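Local coordinates for protein beta-galactosidase (Trichoderma reesei, PDB 3OG2) that probably hydrolyses terminal non-reducing beta-D-galactose residues in beta-D-galactosides, as a member of glycoside hydrolase family 35, at residues F101-A113 / S566-N578. Residues are numbered along the deposited sequence; the frame is centred on the assembly and turned at random.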
loop_
_atom_site.group_PDB
_atom_site.type_symbol
_atom_site.label_atom_id
_atom_site.label_comp_id
_atom_site.label_asym_id
_atom_site.label_seq_id
_atom_site.Cartn_x
_atom_site.Cartn_y
_atom_site.Cartn_z
ATOM N N PHE A 101 16.377 0.712 0.550
ATOM C CA PHE A 101 17.143 1.839 1.098
ATOM C C PHE A 101 17.858 2.651 0.024
ATOM O O PHE A 101 17.871 3.879 0.066
ATOM C CB PHE A 101 18.156 1.339 2.112
ATOM C CG PHE A 101 17.604 0.618 3.340
ATOM C CD1 PHE A 101 16.386 0.969 3.916
ATOM C CD2 PHE A 101 18.325 -0.429 3.914
ATOM C CE1 PHE A 101 15.876 0.317 5.023
ATOM C CE2 PHE A 101 17.817 -1.084 5.062
ATOM C CZ PHE A 101 16.600 -0.696 5.608
ATOM N N GLU A 102 18.477 1.915 -0.922
ATOM C CA GLU A 102 19.203 2.604 -1.994
ATOM C C GLU A 102 18.282 3.448 -2.844
ATOM O O GLU A 102 18.658 4.586 -3.231
ATOM C CB GLU A 102 19.976 1.566 -2.830
ATOM C CG GLU A 102 21.103 0.945 -1.994
ATOM C CD GLU A 102 22.001 0.015 -2.772
ATOM O OE1 GLU A 102 21.758 -0.112 -3.998
ATOM O OE2 GLU A 102 22.939 -0.584 -2.177
ATOM N N ALA A 103 17.099 2.910 -3.137
ATOM C CA ALA A 103 16.166 3.690 -3.941
ATOM C C ALA A 103 15.698 4.929 -3.171
ATOM O O ALA A 103 15.479 5.974 -3.757
ATOM C CB ALA A 103 14.954 2.856 -4.342
ATOM N N ALA A 104 15.515 4.813 -1.857
ATOM C CA ALA A 104 15.105 5.979 -1.063
ATOM C C ALA A 104 16.165 7.067 -1.166
ATOM O O ALA A 104 15.877 8.240 -1.418
ATOM C CB ALA A 104 14.883 5.594 0.410
ATOM N N THR A 105 17.422 6.641 -0.977
ATOM C CA THR A 105 18.529 7.642 -1.107
ATOM C C THR A 105 18.540 8.245 -2.508
ATOM O O THR A 105 18.697 9.465 -2.629
ATOM C CB THR A 105 19.865 6.969 -0.798
ATOM O OG1 THR A 105 19.855 6.564 0.571
ATOM C CG2 THR A 105 21.047 7.913 -1.075
ATOM N N LYS A 106 18.362 7.433 -3.537
ATOM C CA LYS A 106 18.410 7.952 -4.907
ATOM C C LYS A 106 17.254 8.901 -5.224
ATOM O O LYS A 106 17.451 9.805 -6.029
ATOM C CB LYS A 106 18.400 6.753 -5.882
ATOM C CG LYS A 106 18.757 7.169 -7.314
ATOM C CD LYS A 106 19.170 5.963 -8.181
ATOM C CE LYS A 106 19.531 6.456 -9.583
ATOM N NZ LYS A 106 18.785 7.696 -10.007
ATOM N N ALA A 107 16.111 8.674 -4.579
ATOM C CA ALA A 107 14.933 9.510 -4.816
ATOM C C ALA A 107 14.935 10.722 -3.931
ATOM O O ALA A 107 14.140 11.630 -4.147
ATOM C CB ALA A 107 13.658 8.728 -4.562
ATOM N N GLY A 108 15.753 10.756 -2.884
ATOM C CA GLY A 108 15.713 11.825 -1.919
ATOM C C GLY A 108 14.526 11.701 -0.967
ATOM O O GLY A 108 13.908 12.724 -0.652
ATOM N N ILE A 109 14.263 10.519 -0.484
ATOM C CA ILE A 109 13.173 10.195 0.446
ATOM C C ILE A 109 13.758 9.650 1.724
ATOM O O ILE A 109 14.702 8.838 1.685
ATOM C CB ILE A 109 12.234 9.158 -0.246
ATOM C CG1 ILE A 109 11.472 9.841 -1.381
ATOM C CG2 ILE A 109 11.333 8.390 0.739
ATOM C CD1 ILE A 109 10.433 10.827 -0.893
ATOM N N TYR A 110 13.217 10.101 2.862
ATOM C CA TYR A 110 13.582 9.533 4.163
ATOM C C TYR A 110 12.591 8.410 4.505
ATOM O O TYR A 110 11.535 8.288 3.868
ATOM C CB TYR A 110 13.586 10.612 5.234
ATOM C CG TYR A 110 14.697 11.614 5.051
ATOM C CD1 TYR A 110 16.016 11.182 5.153
ATOM C CD2 TYR A 110 14.446 12.955 4.820
ATOM C CE1 TYR A 110 17.107 12.082 5.013
ATOM C CE2 TYR A 110 15.505 13.843 4.688
ATOM C CZ TYR A 110 16.795 13.402 4.794
ATOM O OH TYR A 110 17.850 14.321 4.619
ATOM N N LEU A 111 12.948 7.589 5.511
ATOM C CA LEU A 111 12.116 6.436 5.832
ATOM C C LEU A 111 11.782 6.346 7.315
ATOM O O LEU A 111 12.635 6.606 8.199
ATOM C CB LEU A 111 12.862 5.136 5.462
ATOM C CG LEU A 111 13.130 4.936 3.955
ATOM C CD1 LEU A 111 13.994 3.680 3.759
ATOM C CD2 LEU A 111 11.873 4.887 3.140
ATOM N N LEU A 112 10.536 5.933 7.549
ATOM C CA LEU A 112 10.029 5.486 8.853
ATOM C C LEU A 112 9.974 3.965 8.797
ATOM O O LEU A 112 9.190 3.412 8.026
ATOM C CB LEU A 112 8.658 6.120 9.097
ATOM C CG LEU A 112 7.798 5.429 10.172
ATOM C CD1 LEU A 112 8.505 5.238 11.513
ATOM C CD2 LEU A 112 6.501 6.221 10.394
ATOM N N ALA A 113 10.833 3.307 9.580
ATOM C CA ALA A 113 10.922 1.849 9.574
ATOM C C ALA A 113 10.006 1.258 10.632
ATOM O O ALA A 113 10.085 1.693 11.790
ATOM C CB ALA A 113 12.375 1.436 9.872
ATOM N N SER A 566 24.804 17.891 -3.949
ATOM C CA SER A 566 26.013 17.140 -4.306
ATOM C C SER A 566 26.239 16.028 -3.277
ATOM O O SER A 566 25.702 16.006 -2.168
ATOM C CB SER A 566 27.295 17.956 -4.439
ATOM O OG SER A 566 27.087 19.287 -4.084
ATOM N N GLY A 567 27.061 15.069 -3.669
ATOM C CA GLY A 567 27.420 13.964 -2.798
ATOM C C GLY A 567 26.317 12.905 -2.766
ATOM O O GLY A 567 25.327 12.873 -3.486
ATOM N N LYS A 568 26.527 11.951 -1.857
ATOM C CA LYS A 568 25.653 10.850 -1.634
ATOM C C LYS A 568 24.224 11.343 -1.404
ATOM O O LYS A 568 23.289 10.631 -1.830
ATOM C CB LYS A 568 26.050 9.990 -0.406
ATOM C CG LYS A 568 25.113 8.776 -0.235
ATOM C CD LYS A 568 25.469 7.818 0.869
ATOM C CE LYS A 568 24.368 6.761 1.036
ATOM N NZ LYS A 568 24.698 5.795 2.092
ATOM N N GLN A 569 24.037 12.457 -0.722
ATOM C CA GLN A 569 22.682 12.884 -0.408
ATOM C C GLN A 569 22.170 13.879 -1.438
ATOM O O GLN A 569 21.233 14.644 -1.148
ATOM C CB GLN A 569 22.608 13.505 1.001
ATOM C CG GLN A 569 23.346 12.706 2.072
ATOM C CD GLN A 569 22.815 11.292 2.204
ATOM O OE1 GLN A 569 21.634 11.016 2.005
ATOM N NE2 GLN A 569 23.647 10.341 2.565
ATOM N N SER A 570 22.708 13.889 -2.646
ATOM C CA SER A 570 22.363 14.928 -3.620
ATOM C C SER A 570 20.855 14.976 -3.902
ATOM O O SER A 570 20.309 16.081 -4.136
ATOM C CB SER A 570 23.102 14.696 -4.946
ATOM O OG SER A 570 22.791 13.448 -5.485
ATOM N N ALA A 571 20.152 13.860 -3.896
ATOM C CA ALA A 571 18.759 13.856 -4.268
ATOM C C ALA A 571 17.885 14.559 -3.217
ATOM O O ALA A 571 16.719 14.878 -3.528
ATOM C CB ALA A 571 18.219 12.458 -4.448
ATOM N N TYR A 572 18.405 14.795 -2.023
ATOM C CA TYR A 572 17.600 15.498 -1.004
ATOM C C TYR A 572 17.675 16.990 -1.247
ATOM O O TYR A 572 17.020 17.746 -0.486
ATOM C CB TYR A 572 18.107 15.130 0.406
ATOM C CG TYR A 572 17.921 13.664 0.721
ATOM C CD1 TYR A 572 18.886 12.694 0.421
ATOM C CD2 TYR A 572 16.722 13.249 1.347
ATOM C CE1 TYR A 572 18.660 11.370 0.721
ATOM C CE2 TYR A 572 16.487 11.916 1.659
ATOM C CZ TYR A 572 17.475 10.970 1.332
ATOM O OH TYR A 572 17.278 9.652 1.643
ATOM N N GLY A 573 18.370 17.456 -2.305
ATOM C CA GLY A 573 18.263 18.836 -2.691
ATOM C C GLY A 573 18.871 19.806 -1.707
ATOM O O GLY A 573 19.717 19.451 -0.874
ATOM N N SER A 574 18.425 21.064 -1.798
ATOM C CA SER A 574 19.084 22.108 -0.997
ATOM C C SER A 574 18.560 22.159 0.436
ATOM O O SER A 574 19.269 22.657 1.321
ATOM C CB SER A 574 18.938 23.470 -1.637
ATOM O OG SER A 574 17.539 23.796 -1.699
ATOM N N SER A 575 17.365 21.655 0.635
ATOM C CA SER A 575 16.691 21.708 1.955
ATOM C C SER A 575 15.431 20.858 1.819
ATOM O O SER A 575 15.041 20.529 0.684
ATOM C CB SER A 575 16.368 23.145 2.383
ATOM O OG SER A 575 15.563 23.792 1.418
ATOM N N LEU A 576 14.754 20.518 2.914
ATOM C CA LEU A 576 13.488 19.798 2.809
ATOM C C LEU A 576 12.308 20.733 2.561
ATOM O O LEU A 576 11.414 20.368 1.773
ATOM C CB LEU A 576 13.182 19.039 4.132
ATOM C CG LEU A 576 14.110 17.839 4.375
ATOM C CD1 LEU A 576 14.030 17.341 5.792
ATOM C CD2 LEU A 576 13.730 16.771 3.371
ATOM N N MET A 577 12.313 21.920 3.192
ATOM C CA MET A 577 11.250 22.896 3.003
ATOM C C MET A 577 11.771 23.986 2.065
ATOM O O MET A 577 12.955 24.367 2.143
ATOM C CB MET A 577 10.851 23.548 4.324
ATOM C CG MET A 577 10.404 22.556 5.387
ATOM S SD MET A 577 8.891 21.660 5.022
ATOM C CE MET A 577 7.728 23.027 5.311
ATOM N N ASN A 578 10.922 24.503 1.186
ATOM C CA ASN A 578 11.397 25.531 0.215
ATOM C C ASN A 578 12.662 25.118 -0.535
ATOM O O ASN A 578 13.601 25.933 -0.698
ATOM C CB ASN A 578 11.612 26.886 0.885
ATOM C CG ASN A 578 10.289 27.344 1.496
ATOM O OD1 ASN A 578 10.230 27.471 2.719
ATOM N ND2 ASN A 578 9.263 27.598 0.723
HETATM O O HOH W 1 19.899 8.579 2.338
HETATM O O HOH W 2 20.862 11.209 -2.937
#
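G108 and Y572 bring the two backbones closest, their CA atoms 4.2 Å apart, where the Schellman motif ending helix 98-107 meets the short 3-10 segment 570-572. Glycine suits this place twice over: its phi is positive, and a CB would collide with A571 O. Bare of a side chain, G108 lays its CA over the centre of one face of the Y572 ring, a CH-pi contact 3.6 Å from the centroid. Y110 makes an offset stack with the same ring, centroids 4.3 Å apart and planes at 26°, and L576 CD2 reaches the edge of the Y110 ring. With CG beside its backbone N (chi1 -64°), Y572 runs its ring across the helix end, and Y572 OH donates to I109 O over 2.7 Å, from above the carbonyl plane. A phenylalanine in its place would probably leave I109 O without this donor, and water 1, which bridges Y572 OH, T105 OG1 and Q569 OE1, without one of its acceptors. Small A571 fits against the last helical turn, its CB 3.2 Å from K106 O, while water 2 donates to T105 O and K568 O and accepts from A571 N. Threonine suits position 105 by having a polar and an apolar branch: OG1 holds water 1, and CG2, anti to the backbone N, lies against K568 O and CE, the two side chains crossing at about a right angle. K568 NZ and Q569 NE2 both hydrogen-bond to G169 O. Thus the loop between strands 558-559 and 583-585 docks on the alpha-to-beta turn of the TIM barrel, where strand 110-116 lies between parallel strands 72-76 and 172-177 and helix 58-66 packs against A107 and I109.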